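Local coordinates for protein acetyltransferase (Agrobacterium tumefaciens str. C58, PDB 2G3A) that transfers the acetyl group of acetyl-coenzyme A to acceptor substrates, with glucosamine 6-phosphate and dopamine preferred, at residues G66-T71 with V78-V83; D115-D120 with S141-T146; L96-E101 with E126-T131; S47-L52 with H70-W75. All coordinates share one frame; numbering follows the deposited sequence. Where two conformers were deposited one is given.

Contact 1: G66-T71 with V78-V83; sequences GLVGHT and VQLLFV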
loop_
_atom_site.group_PDB
_atom_site.type_symbol
_atom_site.label_atom_id
_atom_site.label_comp_id
_atom_site.label_asym_id
_atom_site.label_seq_id
_atom_site.Cartn_x
_atom_site.Cartn_y
_atom_site.Cartn_z
ATOM N N GLY A 66 14.658 10.233 3.583
ATOM C CA GLY A 66 14.538 10.005 2.148
ATOM C C GLY A 66 13.167 9.558 1.687
ATOM O O GLY A 66 12.173 9.785 2.363
ATOM N N LEU A 67 13.147 8.897 0.531
ATOM C CA LEU A 67 11.937 8.473 -0.126
ATOM C C LEU A 67 12.088 7.008 -0.534
ATOM O O LEU A 67 13.151 6.588 -1.028
ATOM C CB LEU A 67 11.651 9.388 -1.336
ATOM C CG LEU A 67 10.431 9.135 -2.221
ATOM C CD1 LEU A 67 9.991 10.432 -2.913
ATOM C CD2 LEU A 67 10.644 7.994 -3.250
ATOM N N VAL A 68 11.034 6.238 -0.283
ATOM C CA VAL A 68 10.954 4.833 -0.701
ATOM C C VAL A 68 9.752 4.678 -1.616
ATOM O O VAL A 68 8.631 5.065 -1.259
ATOM C CB VAL A 68 10.828 3.879 0.515
ATOM C CG1 VAL A 68 10.701 2.402 0.062
ATOM C CG2 VAL A 68 12.028 4.034 1.445
ATOM N N GLY A 69 9.975 4.139 -2.807
ATOM C CA GLY A 69 8.859 3.876 -3.709
ATOM C C GLY A 69 9.195 2.895 -4.796
ATOM O O GLY A 69 10.160 2.145 -4.691
ATOM N N HIS A 70 8.390 2.886 -5.848
ATOM C CA HIS A 70 8.670 2.016 -6.992
ATOM C C HIS A 70 7.844 2.435 -8.193
ATOM O O HIS A 70 6.828 3.111 -8.055
ATOM C CB HIS A 70 8.393 0.540 -6.666
ATOM C CG HIS A 70 6.946 0.230 -6.434
ATOM N ND1 HIS A 70 6.386 0.195 -5.177
ATOM C CD2 HIS A 70 5.951 -0.077 -7.299
ATOM C CE1 HIS A 70 5.104 -0.109 -5.276
ATOM N NE2 HIS A 70 4.816 -0.279 -6.555
ATOM N N THR A 71 8.283 2.019 -9.374
ATOM C CA THR A 71 7.474 2.207 -10.563
ATOM C C THR A 71 6.973 0.844 -11.033
ATOM O O THR A 71 7.709 -0.139 -10.980
ATOM C CB THR A 71 8.266 2.900 -11.674
ATOM O OG1 THR A 71 9.441 2.131 -11.954
ATOM C CG2 THR A 71 8.679 4.307 -11.223
ATOM N N VAL A 78 4.889 6.494 -4.454
ATOM C CA VAL A 78 5.745 6.907 -3.349
ATOM C C VAL A 78 5.166 6.281 -2.085
ATOM O O VAL A 78 4.043 6.603 -1.681
ATOM C CB VAL A 78 5.837 8.452 -3.221
ATOM C CG1 VAL A 78 6.604 8.862 -1.946
ATOM C CG2 VAL A 78 6.485 9.062 -4.470
ATOM N N GLN A 79 5.928 5.370 -1.479
ATOM C CA GLN A 79 5.472 4.641 -0.295
ATOM C C GLN A 79 5.817 5.339 1.028
ATOM O O GLN A 79 4.972 5.430 1.937
ATOM C CB GLN A 79 6.073 3.226 -0.288
ATOM C CG GLN A 79 5.560 2.339 0.842
ATOM C CD GLN A 79 6.521 1.203 1.171
ATOM O OE1 GLN A 79 7.362 0.819 0.347
ATOM N NE2 GLN A 79 6.405 0.663 2.379
ATOM N N LEU A 80 7.055 5.814 1.149
ATOM C CA LEU A 80 7.489 6.473 2.373
ATOM C C LEU A 80 8.273 7.707 2.013
ATOM O O LEU A 80 9.022 7.693 1.047
ATOM C CB LEU A 80 8.398 5.565 3.216
ATOM C CG LEU A 80 8.003 4.127 3.584
ATOM C CD1 LEU A 80 9.236 3.386 4.089
ATOM C CD2 LEU A 80 6.916 4.099 4.638
ATOM N N LEU A 81 8.123 8.754 2.819
ATOM C CA LEU A 81 8.941 9.947 2.696
ATOM C C LEU A 81 9.162 10.505 4.072
ATOM O O LEU A 81 8.194 10.808 4.780
ATOM C CB LEU A 81 8.250 10.992 1.816
ATOM C CG LEU A 81 9.075 12.153 1.246
ATOM C CD1 LEU A 81 8.377 12.757 0.039
ATOM C CD2 LEU A 81 9.381 13.249 2.288
ATOM N N PHE A 82 10.437 10.634 4.456
ATOM C CA PHE A 82 10.791 11.212 5.740
ATOM C C PHE A 82 11.894 12.264 5.610
ATOM O O PHE A 82 12.965 12.016 5.042
ATOM C CB PHE A 82 11.210 10.118 6.739
ATOM C CG PHE A 82 11.600 10.657 8.093
ATOM C CD1 PHE A 82 10.624 10.958 9.044
ATOM C CD2 PHE A 82 12.935 10.880 8.412
ATOM C CE1 PHE A 82 10.969 11.461 10.276
ATOM C CE2 PHE A 82 13.298 11.401 9.668
ATOM C CZ PHE A 82 12.314 11.686 10.596
ATOM N N VAL A 83 11.623 13.442 6.152
ATOM C CA VAL A 83 12.616 14.501 6.215
ATOM C C VAL A 83 13.073 14.657 7.665
ATOM O O VAL A 83 12.244 14.821 8.549
ATOM C CB VAL A 83 12.049 15.832 5.642
ATOM C CG1 VAL A 83 13.043 16.962 5.823
ATOM C CG2 VAL A 83 11.692 15.665 4.159
#
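Val68 and the pair Gln79 and Leu80 meet in a classic beta bulge, set in the antiparallel hairpin of strands 63-72 and 75-82 at the middle of the GNAT fold. A bulge in the strand leading to the cofactor is a familiar feature of this family, and here it lies just before Leu81, Phe82 and Val83, which by similarity bind CoA.

The backbone bonds come first. Val68 O takes two donors, Gln79 N at 2.7 Å and Leu80 N at 3.0 Å; the first N-H is bent (139°), the second straighter and directed at a lone pair. Val68 N returns a bond to Leu80 O. Further along, Gly66 and Phe82 form a regular hydrogen-bonded pair, Phe82 N reaching Gly66 O at 2.8 Å. Gly66 has a positive phi (137°), a region readily open to glycine.

Side chains pack on both faces of the sheet. On the face of Leu67, Val78 and Leu81, Leu67 crosses Val78 at about a right angle, its CG 3.8 Å from Val78 CG1. Leu81 also reaches helix 92-106, touching Leu96 and Leu97. On the other face Val68 and Leu80 run next to each other, their ends turned in the same direction, and the second subunit packs there with its Glu29 on Val68 and its Arg33 on Leu80.

In Val68, CG2 stands beside the backbone N, anti to the carbonyl carbon, and from there meets Leu80 CD1 at 3.9 Å.

Contact 2: D115-D120 with S141-T146; sequences DTMNPD and SGQSIT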
loop_
_atom_site.group_PDB
_atom_site.type_symbol
_atom_site.label_atom_id
_atom_site.label_comp_id
_atom_site.label_asym_id
_atom_site.label_seq_id
_atom_site.Cartn_x
_atom_site.Cartn_y
_atom_site.Cartn_z
ATOM N N ASP A 115 -0.151 8.675 -0.948
ATOM C CA ASP A 115 -1.231 8.761 0.041
ATOM C C ASP A 115 -0.714 9.255 1.386
ATOM O O ASP A 115 0.477 9.193 1.651
ATOM C CB ASP A 115 -1.944 7.420 0.174
ATOM C CG ASP A 115 -0.980 6.289 0.407
ATOM O OD1 ASP A 115 -0.395 6.256 1.489
ATOM O OD2 ASP A 115 -0.800 5.460 -0.500
ATOM N N THR A 116 -1.610 9.744 2.229
ATOM C CA THR A 116 -1.184 10.342 3.496
ATOM C C THR A 116 -2.331 10.506 4.486
ATOM O O THR A 116 -3.482 10.675 4.083
ATOM C CB THR A 116 -0.482 11.721 3.276
ATOM O OG1 THR A 116 0.108 12.144 4.500
ATOM C CG2 THR A 116 -1.461 12.800 2.803
HETATM N N MSE A 117 -2.001 10.461 5.773
HETATM C CA MSE A 117 -2.934 10.864 6.830
HETATM C C MSE A 117 -2.506 12.161 7.524
HETATM O O MSE A 117 -3.138 12.603 8.474
HETATM C CB MSE A 117 -3.056 9.761 7.869
HETATM C CG MSE A 117 -1.835 9.692 8.786
HETATM SE SE MSE A 117 -1.973 8.223 10.068
HETATM C CE MSE A 117 -2.973 9.128 11.489
ATOM N N ASN A 118 -1.426 12.768 7.035
ATOM C CA ASN A 118 -0.819 13.947 7.665
ATOM C C ASN A 118 -1.212 15.211 6.894
ATOM O O ASN A 118 -0.839 15.345 5.729
ATOM C CB ASN A 118 0.703 13.743 7.665
ATOM C CG ASN A 118 1.454 14.861 8.343
ATOM O OD1 ASN A 118 1.014 15.999 8.367
ATOM N ND2 ASN A 118 2.606 14.531 8.893
ATOM N N PRO A 119 -1.963 16.136 7.534
ATOM C CA PRO A 119 -2.445 17.341 6.863
ATOM C C PRO A 119 -1.301 18.219 6.321
ATOM O O PRO A 119 -1.483 18.888 5.307
ATOM C CB PRO A 119 -3.219 18.077 7.962
ATOM C CG PRO A 119 -3.534 17.045 8.950
ATOM C CD PRO A 119 -2.403 16.099 8.941
ATOM N N ASP A 120 -0.135 18.182 6.973
ATOM C CA ASP A 120 1.004 18.971 6.497
ATOM C C ASP A 120 1.658 18.336 5.261
ATOM O O ASP A 120 2.101 19.054 4.354
ATOM C CB ASP A 120 2.022 19.210 7.605
ATOM C CG ASP A 120 1.452 20.055 8.733
ATOM O OD1 ASP A 120 1.027 21.208 8.486
ATOM O OD2 ASP A 120 1.397 19.549 9.856
ATOM N N SER A 141 -8.077 7.781 15.327
ATOM C CA SER A 141 -7.373 8.900 15.907
ATOM C C SER A 141 -7.840 10.266 15.376
ATOM O O SER A 141 -7.340 11.304 15.827
ATOM C CB SER A 141 -5.862 8.700 15.774
ATOM O OG SER A 141 -5.538 7.991 14.585
ATOM N N GLY A 142 -8.787 10.253 14.429
ATOM C CA GLY A 142 -9.435 11.466 13.916
ATOM C C GLY A 142 -8.999 12.023 12.576
ATOM O O GLY A 142 -9.652 12.908 12.031
ATOM N N GLN A 143 -7.893 11.519 12.042
ATOM C CA GLN A 143 -7.368 11.953 10.762
ATOM C C GLN A 143 -8.101 11.223 9.642
ATOM O O GLN A 143 -8.949 10.367 9.895
ATOM C CB GLN A 143 -5.867 11.625 10.668
ATOM C CG GLN A 143 -5.027 12.180 11.815
ATOM C CD GLN A 143 -5.148 11.360 13.085
ATOM O OE1 GLN A 143 -5.608 10.196 13.066
ATOM N NE2 GLN A 143 -4.764 11.970 14.212
ATOM N N SER A 144 -7.802 11.614 8.408
ATOM C CA SER A 144 -8.300 10.912 7.235
ATOM C C SER A 144 -7.133 10.398 6.404
ATOM O O SER A 144 -5.998 10.891 6.529
ATOM C CB SER A 144 -9.178 11.844 6.389
ATOM O OG SER A 144 -8.416 12.911 5.858
ATOM N N ILE A 145 -7.396 9.396 5.567
ATOM C CA ILE A 145 -6.438 9.017 4.511
ATOM C C ILE A 145 -6.848 9.700 3.202
ATOM O O ILE A 145 -8.030 9.700 2.848
ATOM C CB ILE A 145 -6.321 7.486 4.302
ATOM C CG1 ILE A 145 -6.020 6.780 5.631
ATOM C CG2 ILE A 145 -5.237 7.162 3.227
ATOM C CD1 ILE A 145 -5.910 5.246 5.562
ATOM N N THR A 146 -5.882 10.308 2.503
ATOM C CA THR A 146 -6.152 10.931 1.197
ATOM C C THR A 146 -5.202 10.325 0.180
ATOM O O THR A 146 -4.014 10.129 0.486
ATOM C CB THR A 146 -5.959 12.476 1.237
ATOM O OG1 THR A 146 -6.738 13.017 2.303
ATOM C CG2 THR A 146 -6.410 13.141 -0.100
HETATM O O HOH W 1 -5.639 13.957 8.231
#
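Thr116 and Thr146 form an antiparallel hydrogen-bonded pair where strands 111-116 and 145-151 of the GNAT sheet are neighbours. Thr146 N donates to Thr116 O at 2.9 Å, and Thr116 N to Thr146 O at 3.0 Å with a more bent N-H (144°). Past this pair the chains separate. Met117 CA still approaches Ser144 O in a CA-H...O contact, but the next link is through water 1, which donates to Met117 O and accepts from Ser144 N. On its way into helix 119-128 the chain makes an ST turn, Asn118 N donating to Thr116 OG1 at 3.0 Å; Asn118 then serves as N-cap, its OD1 accepting from Asp120 N.

Among the side chains, the selenomethionine Met117 and Gln143 carry the contact. Met117 CG sits between the backbone N and the carbonyl carbon (chi1 75°), and a bend at chi3 sends CE to the amide of Gln143, 3.5 Å from its CD. Gln143 is itself bent at chi2, and Ser141 OG donates to its OE1 at 2.7 Å, along a lone pair in the amide plane. The second subunit closes over this end: its Arg73 touches Met117 and bonds Ser141 OG, while its Phe44 packs on Gln143. Besides accepting from the serine, Gln143 OE1 has the methyl CE of Met117 lying 3.3 Å away.

Contact 3: L96-E101 with E126-T131; sequences LLAMAE and ERYGFT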
loop_
_atom_site.group_PDB
_atom_site.type_symbol
_atom_site.label_atom_id
_atom_site.label_comp_id
_atom_site.label_asym_id
_atom_site.label_seq_id
_atom_site.Cartn_x
_atom_site.Cartn_y
_atom_site.Cartn_z
ATOM N N LEU A 96 12.822 15.692 -2.838
ATOM C CA LEU A 96 12.712 14.241 -2.952
ATOM C C LEU A 96 11.662 13.863 -3.982
ATOM O O LEU A 96 11.908 12.998 -4.816
ATOM C CB LEU A 96 12.382 13.601 -1.592
ATOM C CG LEU A 96 13.467 13.703 -0.511
ATOM C CD1 LEU A 96 12.875 13.396 0.841
ATOM C CD2 LEU A 96 14.657 12.789 -0.804
ATOM N N LEU A 97 10.508 14.535 -3.945
ATOM C CA LEU A 97 9.465 14.281 -4.946
ATOM C C LEU A 97 9.926 14.618 -6.370
ATOM O O LEU A 97 9.598 13.910 -7.327
ATOM C CB LEU A 97 8.200 15.059 -4.608
ATOM C CG LEU A 97 7.492 14.602 -3.317
ATOM C CD1 LEU A 97 6.425 15.627 -2.954
ATOM C CD2 LEU A 97 6.893 13.178 -3.487
ATOM N N ALA A 98 10.663 15.717 -6.505
ATOM C CA ALA A 98 11.200 16.128 -7.806
ATOM C C ALA A 98 12.241 15.139 -8.342
ATOM O O ALA A 98 12.256 14.823 -9.544
ATOM C CB ALA A 98 11.774 17.555 -7.722
HETATM N N MSE A 99 13.084 14.610 -7.458
HETATM C CA MSE A 99 14.066 13.601 -7.879
HETATM C C MSE A 99 13.401 12.293 -8.310
HETATM O O MSE A 99 13.806 11.671 -9.304
HETATM C CB MSE A 99 15.069 13.329 -6.768
HETATM C CG MSE A 99 15.961 14.519 -6.457
HETATM SE SE MSE A 99 17.218 14.068 -5.048
HETATM C CE MSE A 99 18.139 12.520 -5.869
ATOM N N ALA A 100 12.375 11.886 -7.566
ATOM C CA ALA A 100 11.577 10.698 -7.908
ATOM C C ALA A 100 10.829 10.886 -9.231
ATOM O O ALA A 100 10.820 9.988 -10.074
ATOM C CB ALA A 100 10.597 10.370 -6.771
ATOM N N GLU A 101 10.198 12.046 -9.416
ATOM C CA GLU A 101 9.465 12.302 -10.659
ATOM C C GLU A 101 10.401 12.292 -11.875
ATOM O O GLU A 101 10.082 11.698 -12.919
ATOM C CB GLU A 101 8.699 13.615 -10.594
ATOM C CG GLU A 101 8.065 13.967 -11.941
ATOM C CD GLU A 101 7.019 15.056 -11.842
ATOM O OE1 GLU A 101 6.581 15.378 -10.726
ATOM O OE2 GLU A 101 6.615 15.581 -12.896
ATOM N N GLU A 126 -0.013 18.740 -2.414
ATOM C CA GLU A 126 -0.875 19.572 -3.255
ATOM C C GLU A 126 -0.128 20.762 -3.884
ATOM O O GLU A 126 -0.311 21.068 -5.076
ATOM C CB GLU A 126 -2.105 20.020 -2.468
ATOM C CG GLU A 126 -3.104 18.866 -2.237
ATOM C CD GLU A 126 -4.339 19.288 -1.439
ATOM O OE1 GLU A 126 -4.194 19.993 -0.417
ATOM O OE2 GLU A 126 -5.453 18.891 -1.823
ATOM N N ARG A 127 0.713 21.423 -3.089
ATOM C CA ARG A 127 1.539 22.526 -3.591
ATOM C C ARG A 127 2.471 22.058 -4.715
ATOM O O ARG A 127 2.629 22.754 -5.733
ATOM C CB ARG A 127 2.364 23.149 -2.461
ATOM C CG ARG A 127 1.641 24.149 -1.570
ATOM C CD ARG A 127 2.673 24.972 -0.770
ATOM N NE ARG A 127 3.416 24.124 0.172
ATOM C CZ ARG A 127 3.185 24.070 1.483
ATOM N NH1 ARG A 127 2.250 24.841 2.032
ATOM N NH2 ARG A 127 3.904 23.257 2.251
ATOM N N TYR A 128 3.084 20.886 -4.504
ATOM C CA TYR A 128 3.941 20.205 -5.486
ATOM C C TYR A 128 3.243 19.944 -6.828
ATOM O O TYR A 128 3.873 20.014 -7.889
ATOM C CB TYR A 128 4.557 18.910 -4.893
ATOM C CG TYR A 128 5.500 18.212 -5.866
ATOM C CD1 TYR A 128 6.805 18.676 -6.047
ATOM C CD2 TYR A 128 5.064 17.128 -6.640
ATOM C CE1 TYR A 128 7.657 18.085 -6.970
ATOM C CE2 TYR A 128 5.912 16.524 -7.582
ATOM C CZ TYR A 128 7.208 17.014 -7.736
ATOM O OH TYR A 128 8.075 16.438 -8.637
ATOM N N GLY A 129 1.936 19.684 -6.797
ATOM C CA GLY A 129 1.193 19.433 -8.033
ATOM C C GLY A 129 0.340 18.170 -8.032
ATOM O O GLY A 129 -0.295 17.863 -9.044
ATOM N N PHE A 130 0.329 17.424 -6.927
ATOM C CA PHE A 130 -0.621 16.297 -6.808
ATOM C C PHE A 130 -2.039 16.789 -6.616
ATOM O O PHE A 130 -2.259 17.865 -6.067
ATOM C CB PHE A 130 -0.298 15.368 -5.651
ATOM C CG PHE A 130 0.925 14.521 -5.856
ATOM C CD1 PHE A 130 0.809 13.186 -6.264
ATOM C CD2 PHE A 130 2.183 15.028 -5.581
ATOM C CE1 PHE A 130 1.942 12.386 -6.427
ATOM C CE2 PHE A 130 3.318 14.228 -5.721
ATOM C CZ PHE A 130 3.192 12.905 -6.154
ATOM N N THR A 131 -2.991 15.978 -7.069
ATOM C CA THR A 131 -4.414 16.306 -6.984
ATOM C C THR A 131 -5.152 15.118 -6.381
ATOM O O THR A 131 -4.899 13.972 -6.757
ATOM C CB THR A 131 -5.005 16.625 -8.364
ATOM O OG1 THR A 131 -4.787 15.513 -9.238
ATOM C CG2 THR A 131 -4.358 17.864 -8.956
#
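A Schellman motif ends helix 119-128 of the GNAT fold, and the tyrosine just before its glycine, Tyr128, reaches across to helix 92-106. Gly129, with a phi of 129°, is the C-prime residue, and Phe130 N bonds back to Tyr125 O.

Tyr128 CG stands anti to the backbone N (chi1 -178°), and the ring extends over Leu97. Leu97 CB lies over the centre of one face in a CH-pi contact, 3.8 Å from the ring centroid and 12° off the normal. At the ring's edge the hydroxyl donates to Glu101 OE1 at 2.8 Å, coming from above the carboxylate plane, which is turned 81° against the ring. The same OE1 forms a salt bridge with Lys150, and OE2 pairs with Arg105; two positive neighbours probably keep this buried carboxylate ionised. Ala98 CB also packs 4.2 Å from Tyr128 CE1, and Leu97 CD2 4.3 Å from Phe130 CE2. Leu97 also neighbours Tyr125, assigned like Leu81 to CoA binding by similarity.

The two helices meet above one face of the sheet: Leu97 rests on Ile114 of strand 111-116 and Leu81 of strand 75-82, while Phe130 packs on Ala112, Ile114 and, in strand 145-151, Leu148.

Contact 4: S47-L52 with H70-W75; sequences SDKRDL and HTARGW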
loop_
_atom_site.group_PDB
_atom_site.type_symbol
_atom_site.label_atom_id
_atom_site.label_comp_id
_atom_site.label_asym_id
_atom_site.label_seq_id
_atom_site.Cartn_x
_atom_site.Cartn_y
_atom_site.Cartn_z
ATOM N N SER A 47 4.632 -6.366 -15.146
ATOM C CA SER A 47 4.444 -5.162 -14.324
ATOM C C SER A 47 5.607 -4.181 -14.470
ATOM O O SER A 47 5.437 -2.971 -14.255
ATOM C CB SER A 47 4.250 -5.529 -12.861
ATOM O OG SER A 47 5.474 -5.946 -12.305
ATOM N N ASP A 48 6.779 -4.711 -14.828
ATOM C CA ASP A 48 8.044 -3.969 -14.825
ATOM C C ASP A 48 8.319 -3.280 -13.486
ATOM O O ASP A 48 8.870 -2.181 -13.465
ATOM C CB ASP A 48 8.088 -2.936 -15.955
ATOM C CG ASP A 48 8.146 -3.572 -17.330
ATOM O OD1 ASP A 48 8.922 -4.534 -17.528
ATOM O OD2 ASP A 48 7.420 -3.092 -18.218
ATOM N N LYS A 49 7.931 -3.925 -12.384
ATOM C CA LYS A 49 8.182 -3.380 -11.044
ATOM C C LYS A 49 9.663 -3.180 -10.772
ATOM O O LYS A 49 10.466 -4.114 -10.882
ATOM C CB LYS A 49 7.583 -4.253 -9.948
ATOM C CG LYS A 49 7.644 -3.577 -8.577
ATOM C CD LYS A 49 6.910 -4.387 -7.535
ATOM C CE LYS A 49 7.005 -3.738 -6.174
ATOM N NZ LYS A 49 5.999 -4.358 -5.257
ATOM N N ARG A 50 10.005 -1.958 -10.384
ATOM C CA ARG A 50 11.383 -1.565 -10.184
ATOM C C ARG A 50 11.461 -0.560 -9.049
ATOM O O ARG A 50 10.804 0.481 -9.082
ATOM C CB ARG A 50 11.939 -0.967 -11.474
ATOM C CG ARG A 50 13.408 -0.603 -11.440
ATOM C CD ARG A 50 13.813 -0.071 -12.803
ATOM N NE ARG A 50 15.165 0.473 -12.831
ATOM C CZ ARG A 50 15.624 1.293 -13.773
ATOM N NH1 ARG A 50 14.840 1.679 -14.772
ATOM N NH2 ARG A 50 16.873 1.725 -13.720
ATOM N N ASP A 51 12.263 -0.874 -8.040
ATOM C CA ASP A 51 12.388 0.002 -6.879
ATOM C C ASP A 51 12.894 1.387 -7.265
ATOM O O ASP A 51 13.596 1.555 -8.265
ATOM C CB ASP A 51 13.328 -0.620 -5.851
ATOM C CG ASP A 51 12.786 -1.919 -5.290
ATOM O OD1 ASP A 51 11.602 -1.949 -4.889
ATOM O OD2 ASP A 51 13.535 -2.913 -5.265
ATOM N N LEU A 52 12.517 2.376 -6.462
ATOM C CA LEU A 52 12.991 3.738 -6.631
ATOM C C LEU A 52 13.134 4.357 -5.235
ATOM O O LEU A 52 12.140 4.746 -4.602
ATOM C CB LEU A 52 12.019 4.553 -7.519
ATOM C CG LEU A 52 12.543 5.879 -8.101
ATOM C CD1 LEU A 52 11.610 6.425 -9.178
ATOM C CD2 LEU A 52 12.799 6.941 -6.994
ATOM N N HIS A 70 8.390 2.886 -5.848
ATOM C CA HIS A 70 8.670 2.016 -6.992
ATOM C C HIS A 70 7.844 2.435 -8.193
ATOM O O HIS A 70 6.828 3.111 -8.055
ATOM C CB HIS A 70 8.393 0.540 -6.666
ATOM C CG HIS A 70 6.946 0.230 -6.434
ATOM N ND1 HIS A 70 6.386 0.195 -5.177
ATOM C CD2 HIS A 70 5.951 -0.077 -7.299
ATOM C CE1 HIS A 70 5.104 -0.109 -5.276
ATOM N NE2 HIS A 70 4.816 -0.279 -6.555
ATOM N N THR A 71 8.283 2.019 -9.374
ATOM C CA THR A 71 7.474 2.207 -10.563
ATOM C C THR A 71 6.973 0.844 -11.033
ATOM O O THR A 71 7.709 -0.139 -10.980
ATOM C CB THR A 71 8.266 2.900 -11.674
ATOM O OG1 THR A 71 9.441 2.131 -11.954
ATOM C CG2 THR A 71 8.679 4.307 -11.223
ATOM N N ALA A 72 5.712 0.794 -11.461
ATOM C CA ALA A 72 5.108 -0.421 -12.023
ATOM C C ALA A 72 3.950 -0.022 -12.922
ATOM O O ALA A 72 3.178 0.884 -12.571
ATOM C CB ALA A 72 4.610 -1.327 -10.905
ATOM N N ARG A 73 3.822 -0.685 -14.071
ATOM C CA ARG A 73 2.667 -0.466 -14.965
ATOM C C ARG A 73 2.463 1.023 -15.307
ATOM O O ARG A 73 1.331 1.524 -15.405
ATOM C CB ARG A 73 1.403 -1.101 -14.364
ATOM C CG ARG A 73 1.566 -2.605 -14.150
ATOM C CD ARG A 73 0.320 -3.291 -13.609
ATOM N NE ARG A 73 0.544 -4.727 -13.423
ATOM C CZ ARG A 73 0.589 -5.615 -14.412
ATOM N NH1 ARG A 73 0.443 -5.230 -15.680
ATOM N NH2 ARG A 73 0.810 -6.892 -14.133
ATOM N N GLY A 74 3.581 1.722 -15.477
ATOM C CA GLY A 74 3.583 3.096 -15.971
ATOM C C GLY A 74 3.438 4.175 -14.919
ATOM O O GLY A 74 3.381 5.352 -15.261
ATOM N N TRP A 75 3.373 3.781 -13.644
ATOM C CA TRP A 75 3.133 4.736 -12.555
ATOM C C TRP A 75 4.142 4.618 -11.435
ATOM O O TRP A 75 4.537 3.511 -11.057
ATOM C CB TRP A 75 1.712 4.578 -11.985
ATOM C CG TRP A 75 0.651 5.127 -12.923
ATOM C CD1 TRP A 75 0.198 4.555 -14.083
ATOM C CD2 TRP A 75 -0.048 6.366 -12.784
ATOM N NE1 TRP A 75 -0.748 5.371 -14.675
ATOM C CE2 TRP A 75 -0.930 6.478 -13.887
ATOM C CE3 TRP A 75 -0.047 7.378 -11.812
ATOM C CZ2 TRP A 75 -1.792 7.574 -14.053
ATOM C CZ3 TRP A 75 -0.908 8.458 -11.970
ATOM C CH2 TRP A 75 -1.759 8.554 -13.089
HETATM O O HOH W 2 8.898 0.420 -14.017
#
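Lys49 lays its aliphatic chain across the imidazole of His70, with CE over the centre of the ring: 3.9 Å from the centroid and 6° off the normal. The chain runs extended beyond CG and brings the CE methylene over the face, while NZ lies 4.4 Å from His70 NE2. If the histidine is protonated, that proximity should be mildly unfavourable.

A second flat group is covered in a similar way. Ser47 CA and CB lie over one face of the Arg73 guanidinium, CB 3.8 Å from Arg73 NE. This group is fixed by carbonyls of its own chain, NH2 by Gly45 O and NH1 by Phe44 O.

These side chains flank the antiparallel meeting of strands 50-57 and 63-72 in the GNAT sheet, next to the type I' turn from Ala72 to Trp75, which includes Arg73. Arg50 and Thr71 are a hydrogen-bonded pair, and beyond the strand the loop is tied to the turn by Arg73 N donating to Ser47 O at 2.8 Å. An ST turn at Ser47, whose OG accepts from Lys49 N, bends the chain entering the strand. Thr71 OG1 bonds Arg107 and lies 2.7 Å from water 2, which donates to Asp48 O. Next to it, Thr71 CG2 packs 4.2 Å from Leu52 CD1.

Contacts 1, 2 and 4 lie on one mixed sheet, and contact 3 joins two helices beside it. Along the chain contact 4 opens first and shares His70 and Thr71 with contact 1; both use strand 63-72, their centres about 13 Å apart. Contacts 3 and 2 follow, with alternating segments and a common helix, 119-128. Contact 1 touches contact 3, Leu67 packing on Ala100, with centres about 11 Å apart. Contacts 2 and 4, centres about 25 Å apart, meet through the dimer: Arg73 of one subunit bonds Ser141 of the other. All four touch the second subunit. Tyr125, a CoA-site residue by similarity, lies about 4 Å (between side chains) from contacts 1, 2 and 3.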